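Local atomic coordinates of petrobactin-binding protein YclQ (PDB entry 3GFV), a protein that binds iron-free and ferric petrobactin and the precursor 3,4-dihydroxybenzoic acid, and serves ferric-petrobactin uptake by the YclNOPQ ABC transporter. Residues S44-I56 / I139-E152. Residues are numbered along the deposited sequence; the frame is centred on the assembly and turned at random.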
loop_
_atom_site.group_PDB
_atom_site.type_symbol
_atom_site.label_atom_id
_atom_site.label_comp_id
_atom_site.label_asym_id
_atom_site.label_seq_id
_atom_site.Cartn_x
_atom_site.Cartn_y
_atom_site.Cartn_z
ATOM N N SER A 44 -3.387 -1.812 7.361
ATOM C CA SER A 44 -3.882 -1.708 8.728
ATOM C C SER A 44 -3.459 -2.938 9.504
ATOM O O SER A 44 -3.116 -2.863 10.687
ATOM C CB SER A 44 -5.407 -1.594 8.738
ATOM O OG SER A 44 -5.837 -0.388 8.137
ATOM N N LEU A 45 -3.518 -4.094 8.848
ATOM C CA LEU A 45 -3.046 -5.317 9.486
ATOM C C LEU A 45 -1.583 -5.215 9.933
ATOM O O LEU A 45 -1.222 -5.667 11.021
ATOM C CB LEU A 45 -3.258 -6.532 8.558
ATOM C CG LEU A 45 -2.884 -7.896 9.156
ATOM C CD1 LEU A 45 -3.676 -8.211 10.455
ATOM C CD2 LEU A 45 -3.110 -8.988 8.091
ATOM N N ASP A 46 -0.738 -4.615 9.097
ATOM C CA ASP A 46 0.678 -4.560 9.423
ATOM C C ASP A 46 0.977 -3.504 10.486
ATOM O O ASP A 46 1.940 -3.645 11.246
ATOM C CB ASP A 46 1.597 -4.518 8.162
ATOM C CG ASP A 46 1.746 -3.131 7.521
ATOM O OD1 ASP A 46 1.729 -3.076 6.265
ATOM O OD2 ASP A 46 1.937 -2.110 8.233
ATOM N N THR A 47 0.120 -2.487 10.575
ATOM C CA THR A 47 0.214 -1.555 11.698
ATOM C C THR A 47 -0.141 -2.291 12.992
ATOM O O THR A 47 0.585 -2.194 13.968
ATOM C CB THR A 47 -0.657 -0.300 11.499
ATOM O OG1 THR A 47 -0.133 0.473 10.402
ATOM C CG2 THR A 47 -0.679 0.590 12.776
ATOM N N LEU A 48 -1.231 -3.053 12.992
ATOM C CA LEU A 48 -1.562 -3.844 14.171
ATOM C C LEU A 48 -0.386 -4.747 14.561
ATOM O O LEU A 48 -0.042 -4.866 15.741
ATOM C CB LEU A 48 -2.831 -4.660 13.907
ATOM C CG LEU A 48 -4.120 -3.858 13.765
ATOM C CD1 LEU A 48 -5.263 -4.769 13.296
ATOM C CD2 LEU A 48 -4.487 -3.170 15.083
ATOM N N ASP A 49 0.252 -5.368 13.569
ATOM C CA ASP A 49 1.375 -6.258 13.836
ATOM C C ASP A 49 2.550 -5.508 14.463
ATOM O O ASP A 49 3.149 -5.983 15.426
ATOM C CB ASP A 49 1.849 -6.964 12.565
ATOM C CG ASP A 49 2.988 -7.935 12.833
ATOM O OD1 ASP A 49 2.725 -9.008 13.421
ATOM O OD2 ASP A 49 4.148 -7.620 12.469
ATOM N N LYS A 50 2.883 -4.344 13.904
ATOM C CA LYS A 50 3.991 -3.539 14.414
ATOM C C LYS A 50 3.751 -3.141 15.877
ATOM O O LYS A 50 4.689 -3.017 16.675
ATOM C CB LYS A 50 4.160 -2.286 13.556
ATOM C CG LYS A 50 5.284 -1.356 14.005
ATOM C CD LYS A 50 6.644 -1.985 13.753
ATOM C CE LYS A 50 7.781 -1.119 14.296
ATOM N NZ LYS A 50 9.040 -1.915 14.447
ATOM N N LEU A 51 2.487 -2.946 16.228
ATOM C CA LEU A 51 2.127 -2.505 17.570
ATOM C C LEU A 51 1.993 -3.691 18.526
ATOM O O LEU A 51 1.632 -3.513 19.683
ATOM C CB LEU A 51 0.822 -1.711 17.536
ATOM C CG LEU A 51 0.877 -0.472 16.645
ATOM C CD1 LEU A 51 -0.481 0.193 16.568
ATOM C CD2 LEU A 51 1.926 0.494 17.156
ATOM N N GLY A 52 2.278 -4.894 18.033
ATOM C CA GLY A 52 2.194 -6.093 18.850
ATOM C C GLY A 52 0.767 -6.503 19.159
ATOM O O GLY A 52 0.476 -6.986 20.250
ATOM N N LEU A 53 -0.137 -6.322 18.203
ATOM C CA LEU A 53 -1.547 -6.617 18.452
ATOM C C LEU A 53 -2.071 -7.810 17.657
ATOM O O LEU A 53 -3.268 -7.883 17.401
ATOM C CB LEU A 53 -2.411 -5.396 18.126
ATOM C CG LEU A 53 -2.182 -4.187 19.040
ATOM C CD1 LEU A 53 -2.759 -2.938 18.411
ATOM C CD2 LEU A 53 -2.801 -4.449 20.420
ATOM N N ASP A 54 -1.190 -8.738 17.282
ATOM C CA ASP A 54 -1.600 -9.909 16.478
ATOM C C ASP A 54 -2.756 -10.656 17.165
ATOM O O ASP A 54 -3.661 -11.196 16.515
ATOM C CB ASP A 54 -0.433 -10.902 16.315
ATOM C CG ASP A 54 0.667 -10.402 15.395
ATOM O OD1 ASP A 54 1.764 -11.005 15.404
ATOM O OD2 ASP A 54 0.445 -9.423 14.668
ATOM N N ASP A 55 -2.717 -10.682 18.494
ATOM C CA ASP A 55 -3.654 -11.489 19.265
ATOM C C ASP A 55 -5.108 -11.073 19.103
ATOM O O ASP A 55 -6.007 -11.865 19.379
ATOM C CB ASP A 55 -3.294 -11.470 20.755
ATOM C CG ASP A 55 -2.067 -12.289 21.061
ATOM O OD1 ASP A 55 -1.650 -13.084 20.188
ATOM O OD2 ASP A 55 -1.517 -12.138 22.176
ATOM N N ILE A 56 -5.349 -9.839 18.673
ATOM C CA ILE A 56 -6.731 -9.374 18.590
ATOM C C ILE A 56 -7.273 -9.384 17.153
ATOM O O ILE A 56 -8.381 -8.920 16.883
ATOM C CB ILE A 56 -6.953 -8.025 19.336
ATOM C CG1 ILE A 56 -5.983 -6.944 18.834
ATOM C CG2 ILE A 56 -6.778 -8.220 20.843
ATOM C CD1 ILE A 56 -6.266 -6.496 17.378
ATOM N N ILE A 139 -5.667 3.927 14.713
ATOM C CA ILE A 139 -5.335 2.640 15.315
ATOM C C ILE A 139 -4.710 2.828 16.702
ATOM O O ILE A 139 -5.067 2.141 17.663
ATOM C CB ILE A 139 -4.443 1.805 14.376
ATOM C CG1 ILE A 139 -5.256 1.415 13.138
ATOM C CG2 ILE A 139 -3.927 0.570 15.085
ATOM C CD1 ILE A 139 -4.466 0.666 12.063
ATOM N N GLY A 140 -3.795 3.784 16.816
ATOM C CA GLY A 140 -3.224 4.107 18.117
ATOM C C GLY A 140 -4.266 4.426 19.174
ATOM O O GLY A 140 -4.177 3.971 20.324
ATOM N N LYS A 141 -5.257 5.225 18.795
ATOM C CA LYS A 141 -6.291 5.637 19.747
ATOM C C LYS A 141 -7.169 4.468 20.166
ATOM O O LYS A 141 -7.498 4.323 21.359
ATOM C CB LYS A 141 -7.155 6.758 19.165
ATOM C CG LYS A 141 -6.482 8.130 19.171
ATOM C CD LYS A 141 -7.234 9.101 18.260
ATOM C CE LYS A 141 -6.604 10.492 18.258
ATOM N NZ LYS A 141 -5.153 10.486 17.906
ATOM N N ILE A 142 -7.551 3.634 19.201
ATOM C CA ILE A 142 -8.423 2.496 19.495
ATOM C C ILE A 142 -7.778 1.498 20.461
ATOM O O ILE A 142 -8.441 0.960 21.357
ATOM C CB ILE A 142 -8.856 1.754 18.200
ATOM C CG1 ILE A 142 -9.799 2.644 17.387
ATOM C CG2 ILE A 142 -9.530 0.423 18.548
ATOM C CD1 ILE A 142 -9.909 2.269 15.909
ATOM N N PHE A 143 -6.482 1.256 20.285
ATOM C CA PHE A 143 -5.766 0.240 21.072
ATOM C C PHE A 143 -4.831 0.769 22.152
ATOM O O PHE A 143 -3.992 0.027 22.675
ATOM C CB PHE A 143 -4.995 -0.682 20.119
ATOM C CG PHE A 143 -5.878 -1.405 19.153
ATOM C CD1 PHE A 143 -6.462 -2.617 19.506
ATOM C CD2 PHE A 143 -6.140 -0.878 17.889
ATOM C CE1 PHE A 143 -7.286 -3.293 18.611
ATOM C CE2 PHE A 143 -6.965 -1.552 16.994
ATOM C CZ PHE A 143 -7.545 -2.762 17.367
ATOM N N ASP A 144 -4.977 2.045 22.500
ATOM C CA ASP A 144 -4.158 2.656 23.531
ATOM C C ASP A 144 -2.672 2.525 23.229
ATOM O O ASP A 144 -1.886 2.138 24.103
ATOM C CB ASP A 144 -4.474 1.994 24.890
ATOM C CG ASP A 144 -4.792 2.996 25.969
ATOM O OD1 ASP A 144 -5.111 4.157 25.632
ATOM O OD2 ASP A 144 -4.741 2.615 27.160
ATOM N N LYS A 145 -2.288 2.862 21.995
ATOM C CA LYS A 145 -0.900 2.802 21.551
ATOM C C LYS A 145 -0.508 4.136 20.924
ATOM O O LYS A 145 0.307 4.193 19.984
ATOM C CB LYS A 145 -0.739 1.703 20.500
ATOM C CG LYS A 145 -1.009 0.296 21.006
ATOM C CD LYS A 145 0.179 -0.235 21.773
ATOM C CE LYS A 145 -0.057 -1.682 22.195
ATOM N NZ LYS A 145 1.230 -2.362 22.525
ATOM N N GLU A 146 -1.107 5.208 21.424
ATOM C CA GLU A 146 -0.896 6.531 20.840
ATOM C C GLU A 146 0.576 6.948 20.848
ATOM O O GLU A 146 1.081 7.465 19.852
ATOM C CB GLU A 146 -1.788 7.571 21.535
ATOM C CG GLU A 146 -3.275 7.306 21.287
ATOM C CD GLU A 146 -4.199 8.091 22.198
ATOM O OE1 GLU A 146 -4.766 7.481 23.128
ATOM O OE2 GLU A 146 -4.363 9.313 21.985
ATOM N N ASP A 147 1.279 6.703 21.948
ATOM C CA ASP A 147 2.687 7.087 21.998
ATOM C C ASP A 147 3.559 6.264 21.048
ATOM O O ASP A 147 4.444 6.801 20.389
ATOM C CB ASP A 147 3.232 7.014 23.418
ATOM C CG ASP A 147 2.621 8.056 24.319
ATOM O OD1 ASP A 147 2.172 9.100 23.793
ATOM O OD2 ASP A 147 2.595 7.829 25.548
ATOM N N LYS A 148 3.340 4.958 21.003
ATOM C CA LYS A 148 4.072 4.116 20.062
ATOM C C LYS A 148 3.840 4.587 18.633
ATOM O O LYS A 148 4.783 4.692 17.844
ATOM C CB LYS A 148 3.642 2.658 20.225
ATOM C CG LYS A 148 4.288 1.695 19.259
ATOM C CD LYS A 148 5.757 1.497 19.512
ATOM C CE LYS A 148 6.268 0.301 18.739
ATOM N NZ LYS A 148 7.746 0.288 18.719
ATOM N N VAL A 149 2.591 4.884 18.289
ATOM C CA VAL A 149 2.319 5.352 16.928
ATOM C C VAL A 149 3.030 6.675 16.656
ATOM O O VAL A 149 3.629 6.858 15.597
ATOM C CB VAL A 149 0.817 5.481 16.647
ATOM C CG1 VAL A 149 0.580 6.218 15.331
ATOM C CG2 VAL A 149 0.163 4.085 16.595
ATOM N N LYS A 150 2.992 7.589 17.623
ATOM C CA LYS A 150 3.622 8.888 17.422
ATOM C C LYS A 150 5.103 8.720 17.100
ATOM O O LYS A 150 5.641 9.343 16.172
ATOM C CB LYS A 150 3.463 9.766 18.667
ATOM C CG LYS A 150 4.190 11.094 18.553
ATOM C CD LYS A 150 4.144 11.863 19.870
ATOM C CE LYS A 150 4.668 13.284 19.692
ATOM N NZ LYS A 150 5.972 13.317 18.958
ATOM N N ASP A 151 5.760 7.870 17.874
ATOM C CA ASP A 151 7.183 7.625 17.710
ATOM C C ASP A 151 7.494 6.948 16.373
ATOM O O ASP A 151 8.473 7.294 15.699
ATOM C CB ASP A 151 7.705 6.778 18.869
ATOM C CG ASP A 151 7.694 7.527 20.190
ATOM O OD1 ASP A 151 7.681 8.783 20.177
ATOM O OD2 ASP A 151 7.690 6.858 21.252
ATOM N N GLU A 152 6.670 5.980 15.988
ATOM C CA GLU A 152 6.856 5.306 14.714
ATOM C C GLU A 152 6.642 6.263 13.543
ATOM O O GLU A 152 7.362 6.207 12.556
ATOM C CB GLU A 152 5.911 4.103 14.597
ATOM C CG GLU A 152 6.219 2.986 15.597
ATOM C CD GLU A 152 7.635 2.449 15.441
ATOM O OE1 GLU A 152 8.063 2.222 14.289
ATOM O OE2 GLU A 152 8.318 2.249 16.469
#
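K145 turns its chain at chi2 (-79°) and then runs nearly extended, which carries NZ across to L51 O; I139, with CG2 set anti to its own backbone N, lays that methyl against L48 and L51. The K145 NZ to L51 O hydrogen bond is 3.1 Å long and lies almost in line with the carbonyl, at a C=O...N angle of 164°. L51 is the last residue before G52, where positive phi and two backbone bonds into the final turn make a Schellman motif, while K145 is the N-cap residue of helix 146-170. Beside this bond the L51 side chain packs against both helices: CD1 touches I139 CG2 and V149 CG2, and CD2 presses on K148 CG at a tight 3.4 Å. The other branch of I139 points to T47, its CD1 lying 3.9 Å from T47 CG2. Three aliphatic tips meet the F143 ring obliquely, L53 CD1 near CG, L48 CD2 at 3.5 Å from CE2 and I56 CD1 at 3.6 Å from CE1, while I142 CG2 lies above one face, offset toward the rim. F143, L48 and I56 also touch strand 37-39, so the cluster continues onto the parallel sheet of the N-terminal lobe of this periplasmic binding fold. At the outer margin K50 crosses E152 at about a right angle, bringing CE to 3.4 Å from OE1; K50 NZ stays 4.3 Å from E152 OE1, beyond a salt bridge. E152 OE2 instead forms a salt bridge with K148 NZ, the nitrogen lying above the carboxylate plane and tilted 45° out of it. Apolar packing thus joins helix 42-50 to the turn between the two long helices, with one lysine bond holding a helix-end carbonyl; the carboxylate of E152 probably also eases the repulsion between K50 and K148.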